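Local structure of MdcA (Pseudomonas aeruginosa, 5VIT) at residues L225-P230 and A549-W554; H232-H237 and F424-K429; A300-W305 and V538-G543; I322-D327 and G542-P547; S368-V371 and L376-F379. The protein probably serves as the transferase (alpha) subunit of malonate decarboxylase, exchanging acetyl for malonyl on the enzyme's acyl carrier protein. All coordinates share one frame; numbering follows the deposited sequence.

Contact 1: L225-P230 and A549-W554; sequences LFTRDP and ARFRSW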
# COMPACT_ATOMS: atom_id res chain seq x y z
N LEU A 225 -29.35 -7.83 15.04
CA LEU A 225 -28.37 -6.76 15.18
C LEU A 225 -27.28 -6.75 14.10
O LEU A 225 -26.88 -5.67 13.61
CB LEU A 225 -27.72 -6.82 16.56
CG LEU A 225 -26.86 -5.61 16.94
CD1 LEU A 225 -27.73 -4.34 17.05
CD2 LEU A 225 -26.07 -5.90 18.22
N PHE A 226 -26.82 -7.93 13.71
CA PHE A 226 -25.68 -8.06 12.81
C PHE A 226 -26.06 -8.31 11.36
O PHE A 226 -25.19 -8.34 10.48
CB PHE A 226 -24.75 -9.17 13.29
CG PHE A 226 -24.03 -8.85 14.56
CD1 PHE A 226 -22.70 -8.49 14.54
CD2 PHE A 226 -24.69 -8.91 15.79
CE1 PHE A 226 -22.02 -8.19 15.71
CE2 PHE A 226 -24.03 -8.61 16.97
CZ PHE A 226 -22.70 -8.25 16.94
N THR A 227 -27.36 -8.50 11.11
CA THR A 227 -27.84 -8.68 9.74
C THR A 227 -27.64 -7.40 8.91
O THR A 227 -28.06 -6.31 9.30
CB THR A 227 -29.35 -9.09 9.70
OG1 THR A 227 -29.51 -10.36 10.34
CG2 THR A 227 -29.84 -9.24 8.25
N ARG A 228 -26.99 -7.56 7.76
CA ARG A 228 -26.73 -6.43 6.89
C ARG A 228 -27.36 -6.70 5.52
O ARG A 228 -27.20 -7.77 4.95
CB ARG A 228 -25.22 -6.16 6.78
CG ARG A 228 -24.59 -5.43 8.02
CD ARG A 228 -25.29 -4.11 8.29
NE ARG A 228 -24.87 -3.39 9.50
CZ ARG A 228 -25.42 -3.57 10.70
NH1 ARG A 228 -26.36 -4.49 10.87
NH2 ARG A 228 -25.02 -2.86 11.75
N ASP A 229 -28.08 -5.71 5.02
CA ASP A 229 -28.72 -5.73 3.70
C ASP A 229 -27.67 -5.53 2.61
O ASP A 229 -27.12 -4.45 2.49
CB ASP A 229 -29.79 -4.62 3.65
CG ASP A 229 -30.68 -4.67 2.42
OD1 ASP A 229 -30.33 -5.33 1.41
OD2 ASP A 229 -31.74 -4.00 2.47
N PRO A 230 -27.39 -6.58 1.81
CA PRO A 230 -26.35 -6.44 0.78
C PRO A 230 -26.63 -5.32 -0.24
O PRO A 230 -25.70 -4.87 -0.92
CB PRO A 230 -26.31 -7.81 0.10
CG PRO A 230 -27.36 -8.65 0.74
CD PRO A 230 -27.89 -7.96 1.94
N ALA A 549 -39.19 -9.16 9.04
CA ALA A 549 -40.04 -8.25 8.28
C ALA A 549 -39.27 -7.06 7.69
O ALA A 549 -39.38 -6.75 6.50
CB ALA A 549 -41.16 -7.75 9.18
N ARG A 550 -38.50 -6.42 8.55
CA ARG A 550 -37.58 -5.33 8.24
C ARG A 550 -36.84 -5.46 6.90
O ARG A 550 -36.62 -4.48 6.19
CB ARG A 550 -36.59 -5.26 9.40
CG ARG A 550 -35.53 -4.22 9.40
CD ARG A 550 -34.62 -4.47 10.63
NE ARG A 550 -35.38 -4.93 11.79
CZ ARG A 550 -35.01 -4.73 13.06
NH1 ARG A 550 -33.89 -4.07 13.32
NH2 ARG A 550 -35.76 -5.18 14.06
N PHE A 551 -36.46 -6.69 6.58
CA PHE A 551 -35.63 -6.98 5.42
C PHE A 551 -36.40 -7.63 4.30
O PHE A 551 -35.79 -8.10 3.34
CB PHE A 551 -34.45 -7.88 5.82
CG PHE A 551 -33.48 -7.24 6.78
CD1 PHE A 551 -32.64 -6.21 6.36
CD2 PHE A 551 -33.39 -7.67 8.10
CE1 PHE A 551 -31.75 -5.62 7.23
CE2 PHE A 551 -32.49 -7.08 8.98
CZ PHE A 551 -31.68 -6.06 8.55
N ARG A 552 -37.72 -7.68 4.41
CA ARG A 552 -38.54 -8.37 3.41
C ARG A 552 -38.96 -7.45 2.26
O ARG A 552 -39.26 -6.27 2.46
CB ARG A 552 -39.79 -8.98 4.06
CG ARG A 552 -39.83 -10.49 3.98
CD ARG A 552 -41.12 -11.03 4.54
NE ARG A 552 -40.86 -12.09 5.50
CZ ARG A 552 -41.79 -12.65 6.25
NH1 ARG A 552 -43.06 -12.25 6.14
NH2 ARG A 552 -41.47 -13.61 7.11
N SER A 553 -38.99 -8.01 1.06
CA SER A 553 -39.51 -7.32 -0.10
C SER A 553 -40.52 -8.22 -0.80
O SER A 553 -40.47 -8.38 -2.02
CB SER A 553 -38.38 -6.93 -1.04
OG SER A 553 -37.55 -5.97 -0.42
N TRP A 554 -41.40 -8.83 -0.02
CA TRP A 554 -42.40 -9.78 -0.51
C TRP A 554 -43.35 -10.16 0.60
O TRP A 554 -44.42 -10.71 0.34
CB TRP A 554 -41.76 -11.04 -1.07
CG TRP A 554 -40.94 -11.82 -0.09
CD1 TRP A 554 -41.37 -12.81 0.77
CD2 TRP A 554 -39.52 -11.71 0.13
NE1 TRP A 554 -40.32 -13.30 1.50
CE2 TRP A 554 -39.17 -12.64 1.13
CE3 TRP A 554 -38.52 -10.90 -0.42
CZ2 TRP A 554 -37.87 -12.79 1.59
CZ3 TRP A 554 -37.21 -11.06 0.03
CH2 TRP A 554 -36.90 -12.00 1.03
OXT TRP A 554 -43.04 -9.91 1.76
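T227 and F551 meet in a CH-pi contact that lays the C-terminal end of the chain on the loop between strand 212-215 and helix 235-250. The methyl CG2 of T227 sits over one face of the phenyl ring, 3.8 Å from the ring centroid and 24° off its normal. Its closest atom there is CE2 of F551, 3.5 Å from CG2, which puts the methyl toward the rim and not over the centre. T227 places CG2 opposite its own backbone N, leaving OG1 (chi1 -63°) beside that N and hydrogen-bonded to E315. One substituent thus serves the ring and the other a carboxylate. The opposite face of F551 carries CG of R550, the residue before it, so the ring lies between a methyl and a methylene. D229 adds a looser touch, its CB 4.2 Å from CE1 of F551, while its OD1 is taken by the backbone N of R231. R228 probably helps to hold the loop's shape: its NH1 reaches back to L225 O at 3.0 Å and to T227 O at 2.9 Å, and its guanidinium also makes a cation-pi contact with F263. Around this joint, D229 and P230 lean on I534 of helix 534-540, W554 touches A535 of that helix, and R228 and P230 rest on helix 263-278.

Contact 2: H232-H237 and F424-K429; sequences HIKPVH and FQDGGK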
# COMPACT_ATOMS: atom_id res chain seq x y z
N HIS A 232 -27.04 -2.35 0.44
CA HIS A 232 -26.36 -1.12 0.83
C HIS A 232 -24.85 -1.17 0.68
O HIS A 232 -24.16 -0.21 1.01
CB HIS A 232 -26.71 -0.75 2.28
CG HIS A 232 -28.14 -0.35 2.46
ND1 HIS A 232 -29.18 -1.27 2.50
CD2 HIS A 232 -28.72 0.87 2.61
CE1 HIS A 232 -30.32 -0.63 2.67
NE2 HIS A 232 -30.07 0.66 2.74
N ILE A 233 -24.32 -2.27 0.16
CA ILE A 233 -22.88 -2.37 -0.04
C ILE A 233 -22.48 -1.67 -1.34
O ILE A 233 -23.05 -1.95 -2.40
CB ILE A 233 -22.42 -3.85 -0.01
CG1 ILE A 233 -22.73 -4.44 1.37
CG2 ILE A 233 -20.94 -3.99 -0.32
CD1 ILE A 233 -22.34 -5.88 1.55
N LYS A 234 -21.53 -0.74 -1.24
CA LYS A 234 -21.06 0.07 -2.37
C LYS A 234 -19.67 -0.37 -2.83
O LYS A 234 -18.95 -1.06 -2.09
CB LYS A 234 -21.00 1.56 -2.00
CG LYS A 234 -21.99 2.04 -0.96
CD LYS A 234 -21.55 3.40 -0.37
CE LYS A 234 -22.68 4.07 0.41
NZ LYS A 234 -22.22 4.58 1.73
N PRO A 235 -19.29 0.03 -4.05
CA PRO A 235 -17.96 -0.28 -4.58
C PRO A 235 -16.79 0.05 -3.64
O PRO A 235 -15.83 -0.73 -3.62
CB PRO A 235 -17.88 0.57 -5.87
CG PRO A 235 -19.32 1.05 -6.14
CD PRO A 235 -20.22 0.43 -5.12
N VAL A 236 -16.84 1.15 -2.88
CA VAL A 236 -15.75 1.48 -1.96
C VAL A 236 -15.59 0.40 -0.87
O VAL A 236 -14.47 0.06 -0.48
CB VAL A 236 -15.94 2.87 -1.30
CG1 VAL A 236 -17.22 2.94 -0.49
CG2 VAL A 236 -14.74 3.21 -0.44
N HIS A 237 -16.71 -0.17 -0.40
CA HIS A 237 -16.66 -1.29 0.54
C HIS A 237 -15.93 -2.47 -0.08
O HIS A 237 -15.02 -3.08 0.52
CB HIS A 237 -18.05 -1.73 0.94
CG HIS A 237 -18.85 -0.68 1.63
ND1 HIS A 237 -20.20 -0.51 1.41
CD2 HIS A 237 -18.51 0.25 2.56
CE1 HIS A 237 -20.65 0.48 2.16
NE2 HIS A 237 -19.64 0.96 2.86
N PHE A 424 -13.49 8.90 5.34
CA PHE A 424 -14.58 9.79 5.76
C PHE A 424 -15.83 8.99 6.06
O PHE A 424 -16.08 7.94 5.46
CB PHE A 424 -14.91 10.84 4.69
CG PHE A 424 -13.92 11.96 4.61
CD1 PHE A 424 -12.67 11.77 4.03
CD2 PHE A 424 -14.24 13.22 5.09
CE1 PHE A 424 -11.77 12.82 3.95
CE2 PHE A 424 -13.34 14.27 5.03
CZ PHE A 424 -12.11 14.07 4.45
N GLN A 425 -16.61 9.52 6.99
CA GLN A 425 -17.88 8.96 7.39
C GLN A 425 -18.97 9.53 6.49
O GLN A 425 -18.86 10.67 6.04
CB GLN A 425 -18.15 9.29 8.85
CG GLN A 425 -17.06 8.79 9.79
CD GLN A 425 -17.16 7.28 10.03
OE1 GLN A 425 -18.23 6.78 10.40
NE2 GLN A 425 -16.05 6.55 9.82
N ASP A 426 -20.00 8.72 6.25
CA ASP A 426 -21.15 9.09 5.42
C ASP A 426 -21.62 10.57 5.52
O ASP A 426 -21.84 11.22 4.50
CB ASP A 426 -22.32 8.15 5.75
CG ASP A 426 -21.89 6.69 5.78
OD1 ASP A 426 -21.01 6.30 4.96
OD2 ASP A 426 -22.41 5.94 6.64
N GLY A 427 -21.75 11.08 6.75
CA GLY A 427 -22.25 12.43 6.96
C GLY A 427 -21.31 13.59 6.65
O GLY A 427 -21.68 14.75 6.87
N GLY A 428 -20.11 13.32 6.14
CA GLY A 428 -19.21 14.40 5.73
C GLY A 428 -18.08 14.72 6.71
O GLY A 428 -17.20 15.54 6.42
N LYS A 429 -18.13 14.09 7.88
CA LYS A 429 -17.06 14.24 8.85
C LYS A 429 -15.92 13.31 8.48
O LYS A 429 -16.15 12.20 8.00
CB LYS A 429 -17.58 13.97 10.27
CG LYS A 429 -18.72 14.91 10.69
CD LYS A 429 -18.94 14.96 12.20
CE LYS A 429 -19.76 16.20 12.60
NZ LYS A 429 -20.99 15.89 13.40
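K234 starts with a first torsion well away from staggered (chi1 -29°), then runs nearly straight until it bends at chi4, and this carries NZ toward D426. The aspartate brings its carboxylate to meet it by placing CG beside its own backbone N (chi1 -48°). NZ of K234 and OD1 of D426 end 3.9 Å apart, a long salt bridge, and the two side chains cross at a slant. D426 is poorly ordered, so the attraction is probably loose and shared with solvent at this surface. H237 stands nearby, its NE2 5.9 Å from OD1 of D426, too distant to take part.

What is firm lies on the lysine's own side. The backbone N of K234 donates to ND1 of H237 at 3.0 Å in an almost straight bond (173°), which holds the imidazole against the start of the helix. D426 rides on a type I turn from Q425 to G428, closed by G428 N on Q425 O. P235, V236 and F424 pack on the MdcC chain close by. K234 is at the N-cap position of helix 235-250, and the imidazole of H237, three residues on, takes its backbone N-H at the helix's first turn.

Contact 3: A300-W305 and V538-G543; sequences AIESGW and VEWSGG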
# COMPACT_ATOMS: atom_id res chain seq x y z
N ALA A 300 -20.58 -17.85 1.51
CA ALA A 300 -19.28 -18.45 1.83
C ALA A 300 -19.45 -19.90 2.35
O ALA A 300 -18.65 -20.78 2.01
CB ALA A 300 -18.54 -17.61 2.86
N ILE A 301 -20.47 -20.13 3.16
CA ILE A 301 -20.76 -21.48 3.67
C ILE A 301 -21.12 -22.49 2.55
O ILE A 301 -20.53 -23.57 2.45
CB ILE A 301 -21.90 -21.44 4.71
CG1 ILE A 301 -21.48 -20.60 5.92
CG2 ILE A 301 -22.30 -22.87 5.11
CD1 ILE A 301 -22.64 -20.18 6.86
N GLU A 302 -22.07 -22.11 1.70
CA GLU A 302 -22.53 -22.96 0.58
C GLU A 302 -21.41 -23.29 -0.40
O GLU A 302 -21.39 -24.39 -0.97
CB GLU A 302 -23.67 -22.27 -0.16
CG GLU A 302 -24.87 -21.94 0.72
CD GLU A 302 -25.48 -23.20 1.33
OE1 GLU A 302 -25.83 -24.12 0.56
OE2 GLU A 302 -25.56 -23.29 2.57
N SER A 303 -20.50 -22.33 -0.58
CA SER A 303 -19.36 -22.48 -1.50
C SER A 303 -18.28 -23.34 -0.92
O SER A 303 -17.36 -23.73 -1.63
CB SER A 303 -18.76 -21.12 -1.84
OG SER A 303 -19.74 -20.27 -2.37
N GLY A 304 -18.34 -23.60 0.38
CA GLY A 304 -17.39 -24.49 1.03
C GLY A 304 -16.16 -23.83 1.64
O GLY A 304 -15.14 -24.48 1.83
N TRP A 305 -16.25 -22.53 1.93
CA TRP A 305 -15.17 -21.80 2.58
C TRP A 305 -15.16 -22.02 4.09
O TRP A 305 -14.10 -22.06 4.72
CB TRP A 305 -15.28 -20.30 2.29
CG TRP A 305 -14.90 -19.94 0.90
CD1 TRP A 305 -15.63 -20.15 -0.23
CD2 TRP A 305 -13.67 -19.33 0.48
NE1 TRP A 305 -14.94 -19.72 -1.33
CE2 TRP A 305 -13.74 -19.20 -0.92
CE3 TRP A 305 -12.54 -18.87 1.15
CZ2 TRP A 305 -12.70 -18.63 -1.66
CZ3 TRP A 305 -11.52 -18.29 0.42
CH2 TRP A 305 -11.61 -18.18 -0.98
N VAL A 538 -31.57 -15.46 0.48
CA VAL A 538 -32.53 -16.53 0.73
C VAL A 538 -32.33 -17.64 -0.28
O VAL A 538 -32.32 -18.83 0.07
CB VAL A 538 -33.99 -16.02 0.68
CG1 VAL A 538 -34.97 -17.19 0.84
CG2 VAL A 538 -34.22 -14.97 1.77
N GLU A 539 -32.09 -17.25 -1.53
CA GLU A 539 -31.83 -18.19 -2.61
C GLU A 539 -30.61 -19.06 -2.35
O GLU A 539 -30.66 -20.28 -2.54
CB GLU A 539 -31.62 -17.43 -3.92
CG GLU A 539 -32.74 -17.58 -4.89
CD GLU A 539 -32.94 -19.01 -5.31
OE1 GLU A 539 -32.04 -19.56 -5.99
OE2 GLU A 539 -33.99 -19.59 -4.96
N TRP A 540 -29.52 -18.42 -1.96
CA TRP A 540 -28.29 -19.13 -1.63
C TRP A 540 -28.54 -20.13 -0.51
O TRP A 540 -27.88 -21.16 -0.45
CB TRP A 540 -27.20 -18.15 -1.20
CG TRP A 540 -26.36 -17.60 -2.30
CD1 TRP A 540 -26.57 -16.44 -2.99
CD2 TRP A 540 -25.14 -18.15 -2.82
NE1 TRP A 540 -25.57 -16.25 -3.91
CE2 TRP A 540 -24.68 -17.28 -3.82
CE3 TRP A 540 -24.40 -19.31 -2.53
CZ2 TRP A 540 -23.52 -17.53 -4.55
CZ3 TRP A 540 -23.25 -19.55 -3.24
CH2 TRP A 540 -22.81 -18.66 -4.24
N SER A 541 -29.49 -19.81 0.36
CA SER A 541 -29.82 -20.64 1.51
C SER A 541 -30.84 -21.72 1.15
O SER A 541 -31.29 -22.46 2.02
CB SER A 541 -30.38 -19.77 2.65
OG SER A 541 -31.81 -19.70 2.61
N GLY A 542 -31.21 -21.80 -0.13
CA GLY A 542 -32.17 -22.80 -0.57
C GLY A 542 -33.52 -22.58 0.08
O GLY A 542 -34.26 -23.53 0.33
N GLY A 543 -33.83 -21.32 0.36
CA GLY A 543 -35.08 -20.97 1.00
C GLY A 543 -35.12 -21.11 2.51
O GLY A 543 -36.12 -20.78 3.13
O HOH W 1 -26.99 -23.37 -1.71
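E302 leans toward W540, and each step of its side chain meets something different. CB comes to the edge of the indole, close to its plane, 3.9 Å from CE3 of W540. The next carbon, CG, moves off the ring and onto the backbone, lying 3.3 Å from the carbonyl O of W540. A bend at chi2 (-61°) then turns the carboxylate back, so that OE1 comes within 3.7 Å of that same carbonyl O. A water beside them donates to both E302 OE1 and W540 O, 2.7 Å from each, and bridges two acceptors that cannot bond each other. The carboxylate has other partners as well, R325 NH2 in a salt bridge to OE1 and Y321 OH in a hydrogen bond to OE2; R325 probably offsets much of its charge, and Y321 and the water satisfy it further.

S303 completes the contact. Its OG lies 3.7 Å from CZ3 of W540, approaching the six-membered ring obliquely, while its hydrogen bond goes to the carbonyl O of P299. The indole is fixed at its other end by NE1, which bonds to A530 O. One residue after W540, OG of S541 turns back onto V538 O at 2.7 Å, an oxygen that also accepts from the N of G543. Both segments finish a helix in the same way: G304 and G542 have positive phi, and each leaves its last turn in a Schellman motif. The contact is thus a meeting of two helix C-termini, those of helices 298-302 and 534-540.

Contact 4: I322-D327 and G542-P547; sequences IAQRPD and GGLYQP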
# COMPACT_ATOMS: atom_id res chain seq x y z
N ILE A 322 -29.39 -22.80 9.97
CA ILE A 322 -28.40 -23.36 10.87
C ILE A 322 -28.69 -24.85 11.20
O ILE A 322 -27.77 -25.70 11.19
CB ILE A 322 -28.32 -22.55 12.18
CG1 ILE A 322 -27.71 -21.16 11.92
CG2 ILE A 322 -27.53 -23.34 13.25
CD1 ILE A 322 -27.94 -20.16 13.06
N ALA A 323 -29.95 -25.17 11.45
CA ALA A 323 -30.36 -26.53 11.80
C ALA A 323 -30.08 -27.53 10.67
O ALA A 323 -30.00 -28.73 10.89
CB ALA A 323 -31.83 -26.56 12.18
N GLN A 324 -29.90 -27.01 9.46
CA GLN A 324 -29.55 -27.84 8.32
C GLN A 324 -28.07 -27.79 8.00
O GLN A 324 -27.61 -28.37 7.01
CB GLN A 324 -30.36 -27.41 7.10
CG GLN A 324 -31.83 -27.37 7.37
CD GLN A 324 -32.45 -28.74 7.25
OE1 GLN A 324 -32.40 -29.37 6.19
NE2 GLN A 324 -33.06 -29.20 8.34
N ARG A 325 -27.30 -27.12 8.85
CA ARG A 325 -25.85 -27.09 8.68
C ARG A 325 -25.09 -27.55 9.95
O ARG A 325 -24.20 -26.84 10.43
CB ARG A 325 -25.38 -25.67 8.29
CG ARG A 325 -25.12 -25.45 6.81
CD ARG A 325 -26.34 -25.76 6.06
NE ARG A 325 -26.27 -25.61 4.61
CZ ARG A 325 -27.26 -26.04 3.83
NH1 ARG A 325 -28.29 -26.64 4.41
NH2 ARG A 325 -27.21 -25.92 2.51
N PRO A 326 -25.44 -28.74 10.48
CA PRO A 326 -24.82 -29.14 11.75
C PRO A 326 -23.31 -29.43 11.66
O PRO A 326 -22.64 -29.36 12.68
CB PRO A 326 -25.60 -30.41 12.14
CG PRO A 326 -26.08 -30.97 10.85
CD PRO A 326 -26.38 -29.77 9.99
N ASP A 327 -22.78 -29.73 10.47
CA ASP A 327 -21.33 -29.91 10.35
C ASP A 327 -20.60 -28.60 10.57
O ASP A 327 -19.44 -28.58 10.94
CB ASP A 327 -20.93 -30.47 8.97
CG ASP A 327 -21.25 -31.95 8.81
OD1 ASP A 327 -21.72 -32.56 9.79
OD2 ASP A 327 -21.01 -32.50 7.72
N GLY A 542 -31.21 -21.80 -0.13
CA GLY A 542 -32.17 -22.80 -0.57
C GLY A 542 -33.52 -22.58 0.08
O GLY A 542 -34.26 -23.53 0.33
N GLY A 543 -33.83 -21.32 0.36
CA GLY A 543 -35.08 -20.97 1.00
C GLY A 543 -35.12 -21.11 2.51
O GLY A 543 -36.12 -20.78 3.13
N LEU A 544 -34.03 -21.58 3.13
CA LEU A 544 -34.04 -21.81 4.58
C LEU A 544 -34.01 -20.53 5.40
O LEU A 544 -34.65 -20.45 6.44
CB LEU A 544 -32.87 -22.69 4.98
CG LEU A 544 -33.03 -24.14 4.54
CD1 LEU A 544 -31.82 -24.95 4.94
CD2 LEU A 544 -34.29 -24.72 5.13
N TYR A 545 -33.28 -19.52 4.92
CA TYR A 545 -33.23 -18.23 5.62
C TYR A 545 -34.57 -17.52 5.52
O TYR A 545 -35.10 -17.33 4.43
CB TYR A 545 -32.09 -17.36 5.07
CG TYR A 545 -32.06 -15.94 5.61
CD1 TYR A 545 -32.33 -15.67 6.95
CD2 TYR A 545 -31.72 -14.86 4.79
CE1 TYR A 545 -32.29 -14.36 7.45
CE2 TYR A 545 -31.68 -13.56 5.27
CZ TYR A 545 -31.96 -13.32 6.60
OH TYR A 545 -31.91 -12.03 7.06
N GLN A 546 -35.10 -17.12 6.66
CA GLN A 546 -36.37 -16.42 6.75
C GLN A 546 -36.14 -15.00 7.23
O GLN A 546 -36.12 -14.76 8.42
CB GLN A 546 -37.30 -17.12 7.76
CG GLN A 546 -37.52 -18.60 7.52
CD GLN A 546 -38.53 -18.86 6.44
OE1 GLN A 546 -38.19 -19.22 5.31
NE2 GLN A 546 -39.81 -18.69 6.78
N PRO A 547 -35.96 -14.05 6.30
CA PRO A 547 -35.61 -12.70 6.79
C PRO A 547 -36.70 -12.08 7.66
O PRO A 547 -37.88 -12.30 7.38
CB PRO A 547 -35.40 -11.89 5.51
CG PRO A 547 -35.94 -12.71 4.40
CD PRO A 547 -35.97 -14.14 4.83
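Q324 and L544 point at each other and cross at about a right angle, the leucine driving one methyl against the glutamine's aliphatic stem. CD1 of L544 is the touching branch: it lies 3.4 Å from CG of Q324 and 3.6 Å from CB of Q324, a snug fit for carbon on carbon. L544 gets there because its chain is fully extended beyond CB (chi2 179°), which puts CD1 at the far end of the side chain. Q324 instead bends at chi2 (-82°), so its methylenes face the methyl while the carboxamide turns away from it.

R325 crosses L544 at a slant, and NH1 is its point of contact, 3.9 Å from CD1 of L544; the methyl comes to the guanidinium obliquely. That NH1 also donates to O of Q324 at 3.2 Å, a bent bond that reaches the oxygen from well above the carbonyl plane. It draws the guanidinium back beside its neighbour, with CB of Q324 at the edge, in plane. The stronger partner of R325 is E302, through NH2, so the leucine methyl lies beside an arginine bonded through both NH1 and NH2. Backbone shape sets the stage: R325 N closes on I322 O as helix 319-323 gives out. This is surface packing between the C-terminal end of helix 319-323 and the loop that follows the Schellman turn of helix 534-540.

Contact 5: S368-V371 and L376-F379; sequences SSTV and LAGF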
# COMPACT_ATOMS: atom_id res chain seq x y z
N SER A 368 -8.97 4.46 18.59
CA SER A 368 -10.21 4.32 17.85
C SER A 368 -11.41 4.38 18.79
O SER A 368 -11.37 3.83 19.89
CB SER A 368 -10.19 2.99 17.08
OG SER A 368 -11.47 2.61 16.66
N SER A 369 -12.49 5.03 18.37
CA SER A 369 -13.68 5.09 19.22
C SER A 369 -14.99 5.26 18.45
O SER A 369 -15.00 5.82 17.34
CB SER A 369 -13.52 6.22 20.23
OG SER A 369 -14.63 6.26 21.10
N THR A 370 -16.09 4.81 19.04
CA THR A 370 -17.43 5.09 18.50
C THR A 370 -18.12 6.18 19.33
O THR A 370 -19.20 6.65 18.97
CB THR A 370 -18.35 3.83 18.49
OG1 THR A 370 -18.34 3.22 19.78
CG2 THR A 370 -17.90 2.82 17.43
N VAL A 371 -17.49 6.58 20.43
CA VAL A 371 -18.04 7.64 21.27
C VAL A 371 -17.81 9.00 20.65
O VAL A 371 -16.68 9.48 20.59
CB VAL A 371 -17.42 7.65 22.68
CG1 VAL A 371 -17.83 8.92 23.42
CG2 VAL A 371 -17.82 6.39 23.44
N LEU A 376 -22.87 8.63 23.87
CA LEU A 376 -22.15 7.60 24.62
C LEU A 376 -22.48 6.23 24.08
O LEU A 376 -23.28 5.49 24.66
CB LEU A 376 -22.46 7.68 26.11
CG LEU A 376 -21.77 8.84 26.83
CD1 LEU A 376 -22.39 10.18 26.47
CD2 LEU A 376 -21.81 8.63 28.32
N ALA A 377 -21.88 5.90 22.94
CA ALA A 377 -22.01 4.58 22.37
C ALA A 377 -21.16 3.59 23.17
O ALA A 377 -20.06 3.92 23.63
CB ALA A 377 -21.59 4.59 20.90
N GLY A 378 -21.69 2.39 23.37
CA GLY A 378 -20.94 1.36 24.05
C GLY A 378 -19.92 0.71 23.13
O GLY A 378 -20.02 0.80 21.91
N PHE A 379 -18.93 0.05 23.73
CA PHE A 379 -17.88 -0.59 22.96
C PHE A 379 -18.32 -1.95 22.42
O PHE A 379 -17.81 -2.41 21.39
CB PHE A 379 -16.64 -0.80 23.82
CG PHE A 379 -16.08 0.45 24.42
CD1 PHE A 379 -15.96 1.59 23.67
CD2 PHE A 379 -15.68 0.46 25.75
CE1 PHE A 379 -15.43 2.75 24.23
CE2 PHE A 379 -15.16 1.62 26.33
CZ PHE A 379 -15.03 2.77 25.56
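Van der Waals contacts between V371, A377 and T370 make up most of this meeting of the two limbs of a tight loop that follows strand 368-369. CB of A377 points at the other limb and rests 3.7 Å from T370 O and 3.7 Å from T370 OG1. On the apolar side, CG2 of V371 comes within 4.4 Å of CE1 of F379, approaching that ring obliquely. With chi1 at 169°, CG1 of V371 lies opposite the backbone N, and the other methyl, CG2, is the one turned to the opposite limb.

Polar atoms meet carbon more than each other. The carbonyl O of A377 sits 3.3 Å from CG2 of V371, a close approach of methyl to oxygen. OG1 of T370, placed between its own N and carbonyl carbon (chi1 51°), is 3.6 Å from G378 O, too far for a hydrogen bond, and has no partner in the model.

Real hydrogen bonds run within or beyond the limbs. The N of V371 donates to OG of S369 at 3.0 Å, an ST turn that bends the chain as it leaves the strand, and OG of S369 is also bonded to P451 O. OG of S110 donates to the carbonyl O of L376, beside strand 127-131. With no backbone ladder between the limbs, this is not a beta hairpin: across them there is only van der Waals contact, much of it methyl against oxygen, while bonds to P451 and S110 anchor each limb to the surroundings, and the buried hydroxyl of T370 is probably a small energetic cost.

Along the chain the first halves of contacts 1 to 4 come in order, from the loop at 225-230 to the helix end at 322-327, followed by contact 5. The second halves of contacts 1, 3 and 4 all lie in the last stretch of the chain, from helix 534-540 to W554. Contacts 3 and 4 share G542 and G543, have centres about 9 Å apart, and are tied by the E302-R325 salt bridge; contact 1 touches both through W554. The C-terminal tail therefore fastens three separate segments. Contact 2 lies about 19 Å from contact 1, centre to centre, near MdcC, and contact 5 lies across the chain's centre from contacts 3 and 4.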